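Local coordinates for VWFA domain-containing protein (Alicyclobacillus acidocaldarius subsp. acidocaldarius, PDB 3RAG) that is of unknown function but carries a von Willebrand factor type A-like fold that holds a sodium ion in the crystal, at residues His35-Val47 / Ile63-Pro76. Residues are numbered along the deposited sequence; the frame is centred on the assembly and turned at random.
Sequences HRHGIVVNVIGIV and IADAGGGMCRIVQP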
ATOM      1  N   HIS A  35      -2.465   6.155  -9.419  1.00 28.53           N
ATOM      2  CA  HIS A  35      -1.359   5.619 -10.206  1.00 27.98           C
ATOM      3  C   HIS A  35      -0.773   6.627 -11.194  1.00 31.02           C
ATOM      4  O   HIS A  35       0.407   6.544 -11.522  1.00 32.51           O
ATOM      5  CB  HIS A  35      -1.768   4.319 -10.908  1.00 28.63           C
ATOM      6  CG  HIS A  35      -0.604   3.519 -11.421  1.00 32.07           C
ATOM      7  ND1 HIS A  35       0.435   3.119 -10.611  1.00 33.07           N
ATOM      8  CD2 HIS A  35      -0.315   3.062 -12.663  1.00 32.38           C
ATOM      9  CE1 HIS A  35       1.313   2.434 -11.328  1.00 30.97           C
ATOM     10  NE2 HIS A  35       0.881   2.385 -12.574  1.00 32.25           N
ATOM     11  N   ARG A  36      -1.573   7.585 -11.654  1.00 32.19           N
ATOM     12  CA  ARG A  36      -1.044   8.624 -12.540  1.00 34.62           C
ATOM     13  C   ARG A  36       0.051   9.429 -11.830  1.00 41.24           C
ATOM     14  O   ARG A  36       0.908  10.035 -12.474  1.00 41.49           O
ATOM     15  CB  ARG A  36      -2.151   9.561 -13.028  1.00 41.31           C
ATOM     16  CG  ARG A  36      -3.158   8.940 -13.976  1.00 47.45           C
ATOM     17  CD  ARG A  36      -3.930  10.022 -14.729  1.00 60.50           C
ATOM     18  NE  ARG A  36      -5.377   9.857 -14.603  1.00 73.49           N
ATOM     19  CZ  ARG A  36      -6.136  10.497 -13.716  1.00 80.52           C
ATOM     20  NH1 ARG A  36      -5.593  11.364 -12.867  1.00 82.48           N
ATOM     21  NH2 ARG A  36      -7.444  10.274 -13.682  1.00 81.76           N
ATOM     22  N   HIS A  37       0.030   9.423 -10.499  1.00 37.59           N
ATOM     23  CA  HIS A  37       1.051  10.125  -9.716  1.00 37.39           C
ATOM     24  C   HIS A  37       2.211   9.234  -9.348  1.00 40.29           C
ATOM     25  O   HIS A  37       3.098   9.647  -8.598  1.00 46.18           O
ATOM     26  CB  HIS A  37       0.455  10.705  -8.430  1.00 41.05           C
ATOM     27  CG  HIS A  37      -0.568  11.765  -8.668  1.00 44.61           C
ATOM     28  ND1 HIS A  37      -0.231  13.073  -8.943  1.00 47.02           N
ATOM     29  CD2 HIS A  37      -1.919  11.711  -8.691  1.00 46.60           C
ATOM     30  CE1 HIS A  37      -1.333  13.781  -9.118  1.00 48.68           C
ATOM     31  NE2 HIS A  37      -2.371  12.979  -8.972  1.00 50.06           N
ATOM     32  N   GLY A  38       2.206   8.006  -9.855  1.00 33.74           N
ATOM     33  CA  GLY A  38       3.255   7.061  -9.530  1.00 36.41           C
ATOM     34  C   GLY A  38       2.994   6.241  -8.266  1.00 37.14           C
ATOM     35  O   GLY A  38       3.793   5.379  -7.895  1.00 42.57           O
ATOM     36  N   ILE A  39       1.858   6.469  -7.628  1.00 29.83           N
ATOM     37  CA  ILE A  39       1.501   5.685  -6.438  1.00 26.17           C
ATOM     38  C   ILE A  39       1.084   4.290  -6.870  1.00 28.54           C
ATOM     39  O   ILE A  39       0.363   4.142  -7.856  1.00 30.41           O
ATOM     40  CB  ILE A  39       0.340   6.371  -5.695  1.00 28.99           C
ATOM     41  CG1 ILE A  39       0.797   7.750  -5.216  1.00 28.74           C
ATOM     42  CG2 ILE A  39      -0.161   5.522  -4.496  1.00 26.46           C
ATOM     43  CD1 ILE A  39      -0.353   8.706  -4.875  1.00 29.17           C
ATOM     44  N   VAL A  40       1.510   3.267  -6.134  1.00 24.59           N
ATOM     45  CA  VAL A  40       1.088   1.903  -6.453  1.00 24.08           C
ATOM     46  C   VAL A  40       0.054   1.511  -5.401  1.00 27.34           C
ATOM     47  O   VAL A  40       0.276   1.755  -4.208  1.00 27.25           O
ATOM     48  CB  VAL A  40       2.283   0.917  -6.408  1.00 28.70           C
ATOM     49  CG1 VAL A  40       1.774  -0.536  -6.283  1.00 28.11           C
ATOM     50  CG2 VAL A  40       3.176   1.108  -7.661  1.00 26.37           C
ATOM     51  N   VAL A  41      -1.069   0.919  -5.832  1.00 26.68           N
ATOM     52  CA  VAL A  41      -2.125   0.530  -4.890  1.00 25.61           C
ATOM     53  C   VAL A  41      -2.181  -0.990  -4.845  1.00 26.60           C
ATOM     54  O   VAL A  41      -2.382  -1.641  -5.880  1.00 27.46           O
ATOM     55  CB  VAL A  41      -3.517   1.083  -5.308  1.00 28.63           C
ATOM     56  CG1 VAL A  41      -4.585   0.762  -4.242  1.00 25.60           C
ATOM     57  CG2 VAL A  41      -3.439   2.594  -5.538  1.00 24.34           C
ATOM     58  N   ASN A  42      -1.972  -1.542  -3.650  1.00 24.40           N
ATOM     59  CA  ASN A  42      -2.041  -2.985  -3.403  1.00 23.59           C
ATOM     60  C   ASN A  42      -3.291  -3.293  -2.579  1.00 23.81           C
ATOM     61  O   ASN A  42      -3.752  -2.443  -1.798  1.00 24.51           O
ATOM     62  CB  ASN A  42      -0.820  -3.436  -2.593  1.00 25.08           C
ATOM     63  CG  ASN A  42       0.486  -3.341  -3.378  1.00 27.16           C
ATOM     64  OD1 ASN A  42       1.553  -2.986  -2.832  1.00 31.74           O
ATOM     65  ND2 ASN A  42       0.411  -3.646  -4.634  1.00 22.73           N
ATOM     66  N   VAL A  43      -3.876  -4.471  -2.770  1.00 26.50           N
ATOM     67  CA  VAL A  43      -5.091  -4.818  -2.024  1.00 24.02           C
ATOM     68  C   VAL A  43      -4.959  -6.216  -1.435  1.00 23.60           C
ATOM     69  O   VAL A  43      -4.633  -7.179  -2.144  1.00 25.33           O
ATOM     70  CB  VAL A  43      -6.336  -4.807  -2.931  1.00 25.17           C
ATOM     71  CG1 VAL A  43      -7.619  -5.041  -2.076  1.00 23.28           C
ATOM     72  CG2 VAL A  43      -6.424  -3.484  -3.726  1.00 23.66           C
ATOM     73  N   ILE A  44      -5.232  -6.316  -0.143  1.00 23.46           N
ATOM     74  CA  ILE A  44      -5.385  -7.619   0.492  1.00 23.88           C
ATOM     75  C   ILE A  44      -6.857  -7.840   0.803  1.00 25.16           C
ATOM     76  O   ILE A  44      -7.476  -7.067   1.554  1.00 26.33           O
ATOM     77  CB  ILE A  44      -4.573  -7.710   1.799  1.00 29.38           C
ATOM     78  CG1 ILE A  44      -3.072  -7.666   1.485  1.00 28.85           C
ATOM     79  CG2 ILE A  44      -4.960  -8.969   2.587  1.00 25.93           C
ATOM     80  CD1 ILE A  44      -2.155  -7.584   2.739  1.00 29.32           C
ATOM     81  N   GLY A  45      -7.418  -8.902   0.229  1.00 24.12           N
ATOM     82  CA  GLY A  45      -8.788  -9.306   0.547  1.00 24.49           C
ATOM     83  C   GLY A  45      -8.699 -10.405   1.609  1.00 29.47           C
ATOM     84  O   GLY A  45      -7.787 -11.221   1.585  1.00 30.10           O
ATOM     85  N   ILE A  46      -9.633 -10.416   2.549  1.00 30.59           N
ATOM     86  CA  ILE A  46      -9.568 -11.370   3.649  1.00 26.21           C
ATOM     87  C   ILE A  46     -10.590 -12.484   3.471  1.00 27.78           C
ATOM     88  O   ILE A  46     -11.780 -12.229   3.255  1.00 32.94           O
ATOM     89  CB  ILE A  46      -9.822 -10.664   5.014  1.00 30.70           C
ATOM     90  CG1 ILE A  46      -8.843  -9.494   5.225  1.00 30.05           C
ATOM     91  CG2 ILE A  46      -9.696 -11.680   6.152  1.00 28.62           C
ATOM     92  CD1 ILE A  46      -9.203  -8.623   6.461  1.00 28.31           C
ATOM     93  N   VAL A  47     -10.126 -13.730   3.539  1.00 29.04           N
ATOM     94  CA  VAL A  47     -11.031 -14.877   3.587  1.00 33.88           C
ATOM     95  C   VAL A  47     -11.588 -15.011   5.026  1.00 37.37           C
ATOM     96  O   VAL A  47     -10.834 -15.286   5.962  1.00 38.17           O
ATOM     97  CB  VAL A  47     -10.304 -16.176   3.244  1.00 29.09           C
ATOM     98  CG1 VAL A  47     -11.273 -17.390   3.283  1.00 30.67           C
ATOM     99  CG2 VAL A  47      -9.581 -16.073   1.874  1.00 36.94           C
ATOM    100  N   ILE A  63      -9.027  -2.951  -8.691  1.00 25.64           N
ATOM    101  CA  ILE A  63      -8.333  -1.857  -8.006  1.00 26.04           C
ATOM    102  C   ILE A  63      -6.830  -2.038  -8.142  1.00 27.96           C
ATOM    103  O   ILE A  63      -6.099  -1.105  -8.485  1.00 26.16           O
ATOM    104  CB  ILE A  63      -8.693  -1.803  -6.491  1.00 24.13           C
ATOM    105  CG1 ILE A  63     -10.140  -1.315  -6.315  1.00 24.18           C
ATOM    106  CG2 ILE A  63      -7.717  -0.904  -5.704  1.00 26.99           C
ATOM    107  CD1 ILE A  63     -10.651  -1.497  -4.849  1.00 25.63           C
ATOM    108  N   ALA A  64      -6.344  -3.242  -7.863  1.00 26.26           N
ATOM    109  CA  ALA A  64      -4.906  -3.471  -7.964  1.00 26.59           C
ATOM    110  C   ALA A  64      -4.417  -3.302  -9.411  1.00 27.98           C
ATOM    111  O   ALA A  64      -3.369  -2.707  -9.665  1.00 27.63           O
ATOM    112  CB  ALA A  64      -4.548  -4.836  -7.398  1.00 26.49           C
ATOM    113  N   ASP A  65      -5.204  -3.782 -10.364  1.00 28.39           N
ATOM    114  CA  ASP A  65      -4.835  -3.637 -11.764  1.00 30.48           C
ATOM    115  C   ASP A  65      -4.697  -2.163 -12.123  1.00 30.85           C
ATOM    116  O   ASP A  65      -3.673  -1.728 -12.661  1.00 28.52           O
ATOM    117  CB  ASP A  65      -5.884  -4.299 -12.648  1.00 32.96           C
ATOM    118  CG  ASP A  65      -5.538  -4.203 -14.132  1.00 48.49           C
ATOM    119  OD1 ASP A  65      -4.444  -4.653 -14.498  1.00 44.48           O
ATOM    120  OD2 ASP A  65      -6.349  -3.655 -14.913  1.00 58.92           O
ATOM    121  N   ALA A  66      -5.721  -1.376 -11.804  1.00 28.51           N
ATOM    122  CA  ALA A  66      -5.704   0.048 -12.146  1.00 29.53           C
ATOM    123  C   ALA A  66      -4.669   0.840 -11.356  1.00 31.49           C
ATOM    124  O   ALA A  66      -4.173   1.871 -11.828  1.00 29.90           O
ATOM    125  CB  ALA A  66      -7.073   0.654 -11.930  1.00 28.97           C
ATOM    126  N   GLY A  67      -4.362   0.384 -10.142  1.00 26.46           N
ATOM    127  CA  GLY A  67      -3.377   1.063  -9.315  1.00 28.34           C
ATOM    128  C   GLY A  67      -1.961   0.557  -9.493  1.00 32.54           C
ATOM    129  O   GLY A  67      -1.059   0.930  -8.735  1.00 30.60           O
ATOM    130  N   GLY A  68      -1.760  -0.308 -10.493  1.00 28.87           N
ATOM    131  CA  GLY A  68      -0.436  -0.801 -10.827  1.00 28.68           C
ATOM    132  C   GLY A  68       0.171  -1.697  -9.762  1.00 32.84           C
ATOM    133  O   GLY A  68       1.397  -1.840  -9.693  1.00 28.57           O
ATOM    134  N   GLY A  69      -0.673  -2.316  -8.938  1.00 26.95           N
ATOM    135  CA  GLY A  69      -0.175  -3.125  -7.834  1.00 24.71           C
ATOM    136  C   GLY A  69      -0.654  -4.574  -7.863  1.00 27.32           C
ATOM    137  O   GLY A  69      -0.957  -5.133  -8.928  1.00 28.91           O
HETATM  138  N   MSE A  70      -0.702  -5.191  -6.686  1.00 26.62           N
HETATM  139  CA  MSE A  70      -1.005  -6.621  -6.570  1.00 26.73           C
HETATM  140  C   MSE A  70      -2.244  -6.811  -5.730  1.00 25.56           C
HETATM  141  O   MSE A  70      -2.515  -6.004  -4.842  1.00 27.01           O
HETATM  142  CB  MSE A  70       0.165  -7.351  -5.862  1.00 30.19           C
HETATM  143  CG  MSE A  70       1.403  -7.568  -6.719  1.00 47.56           C
HETATM  144 SE   MSE A  70       2.750  -8.404  -5.812  1.00 35.50          SE
HETATM  145  CE  MSE A  70       1.896  -9.259  -4.561  1.00 22.30           C
ATOM    146  N   CYS A  71      -2.978  -7.886  -5.997  1.00 27.45           N
ATOM    147  CA  CYS A  71      -4.082  -8.296  -5.134  1.00 24.86           C
ATOM    148  C   CYS A  71      -3.805  -9.705  -4.637  1.00 28.84           C
ATOM    149  O   CYS A  71      -3.488 -10.606  -5.437  1.00 26.08           O
ATOM    150  CB  CYS A  71      -5.417  -8.272  -5.900  1.00 27.59           C
ATOM    151  SG  CYS A  71      -6.796  -8.963  -4.949  1.00 29.55           S
ATOM    152  N   ARG A  72      -3.923  -9.906  -3.328  1.00 25.26           N
ATOM    153  CA  ARG A  72      -3.841 -11.252  -2.768  1.00 27.78           C
ATOM    154  C   ARG A  72      -5.030 -11.423  -1.828  1.00 26.82           C
ATOM    155  O   ARG A  72      -5.494 -10.457  -1.235  1.00 27.95           O
ATOM    156  CB  ARG A  72      -2.522 -11.447  -2.000  1.00 25.15           C
ATOM    157  CG  ARG A  72      -1.291 -11.487  -2.914  1.00 27.93           C
ATOM    158  CD  ARG A  72      -1.327 -12.680  -3.871  1.00 33.14           C
ATOM    159  NE  ARG A  72      -0.120 -12.714  -4.709  1.00 43.13           N
ATOM    160  CZ  ARG A  72      -0.007 -12.150  -5.912  1.00 45.91           C
ATOM    161  NH1 ARG A  72       1.135 -12.246  -6.592  1.00 47.27           N
ATOM    162  NH2 ARG A  72      -1.026 -11.495  -6.451  1.00 37.27           N
ATOM    163  N   ILE A  73      -5.487 -12.659  -1.696  1.00 25.83           N
ATOM    164  CA  ILE A  73      -6.674 -12.987  -0.922  1.00 26.13           C
ATOM    165  C   ILE A  73      -6.268 -14.053   0.095  1.00 30.17           C
ATOM    166  O   ILE A  73      -5.830 -15.126  -0.281  1.00 29.22           O
ATOM    167  CB  ILE A  73      -7.799 -13.472  -1.853  1.00 28.89           C
ATOM    168  CG1 ILE A  73      -8.193 -12.331  -2.813  1.00 26.51           C
ATOM    169  CG2 ILE A  73      -9.018 -13.934  -1.037  1.00 27.65           C
ATOM    170  CD1 ILE A  73      -9.086 -12.778  -3.988  1.00 28.88           C
ATOM    171  N   VAL A  74      -6.357 -13.741   1.390  1.00 25.97           N
ATOM    172  CA  VAL A  74      -5.698 -14.616   2.370  1.00 29.49           C
ATOM    173  C   VAL A  74      -6.506 -14.740   3.640  1.00 29.35           C
ATOM    174  O   VAL A  74      -7.345 -13.903   3.925  1.00 27.26           O
ATOM    175  CB  VAL A  74      -4.255 -14.136   2.725  1.00 27.20           C
ATOM    176  CG1 VAL A  74      -3.354 -14.098   1.471  1.00 29.90           C
ATOM    177  CG2 VAL A  74      -4.254 -12.756   3.409  1.00 29.54           C
ATOM    178  N   GLN A  75      -6.259 -15.800   4.400  1.00 30.02           N
ATOM    179  CA  GLN A  75      -6.865 -15.897   5.726  1.00 32.01           C
ATOM    180  C   GLN A  75      -6.216 -14.897   6.684  1.00 34.19           C
ATOM    181  O   GLN A  75      -5.097 -14.429   6.439  1.00 30.78           O
ATOM    182  CB  GLN A  75      -6.716 -17.320   6.249  1.00 35.79           C
ATOM    183  CG  GLN A  75      -7.475 -18.308   5.391  1.00 45.00           C
ATOM    184  CD  GLN A  75      -7.243 -19.748   5.803  1.00 58.66           C
ATOM    185  OE1 GLN A  75      -6.126 -20.138   6.148  1.00 53.04           O
ATOM    186  NE2 GLN A  75      -8.305 -20.549   5.770  1.00 60.35           N
ATOM    187  N   PRO A  76      -6.929 -14.546   7.768  1.00 30.93           N
ATOM    188  CA  PRO A  76      -6.454 -13.522   8.708  1.00 33.28           C
ATOM    189  C   PRO A  76      -5.044 -13.816   9.226  1.00 28.85           C
ATOM    190  O   PRO A  76      -4.246 -12.901   9.291  1.00 31.97           O
ATOM    191  CB  PRO A  76      -7.488 -13.591   9.840  1.00 36.63           C
ATOM    192  CG  PRO A  76      -8.756 -14.002   9.133  1.00 37.09           C
ATOM    193  CD  PRO A  76      -8.300 -14.995   8.089  1.00 33.12           C
TER
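V43 and I63 meet at about a right angle, CG2 against CG2 at 3.5 Å, a tight contact where helix 58-66 lies on one face of the sheet. The same I63 methyl reaches V41 CG1 (3.8 Å). With V43 CG1 anti to the backbone N (chi1 -174°), CG2 is turned to I63. The opposite face carries I44 and V74, whose CG2 methyls touch at 3.9 Å; there helix 79-106 adds M86 and T82. Between the faces, strands 40-46 and 71-74 run parallel, and V43 and G45 each donate and accept, pairing with M70, R72 and V74 through nearly straight bonds. Beyond them, the V47 and I73 side chains cross at about a right angle, CG2 to CG2 3.7 Å.

At the other end H35 of helix 27-36 packs against the end of helix 58-66. Its ring, swung anti to the backbone N (chi1 -164°), lays one face over G68 CA, 3.9 Å from the ring centroid, in a CH-pi contact, while ND1 donates in the ring plane to I39 O at 2.9 Å. Alanine in place of H35 would probably cost I39 O this donor and G68 its cover. G67 O accepts from V41 N at 2.9 Å. The result is a beta-alpha-beta crossover of the vWA-like fold: backbone bonds set the edge strand's register, apolar side chains line both faces, more open toward I73 and V74, and the imidazole, fixed by I39 O, rests on the glycine turn ending helix 58-66.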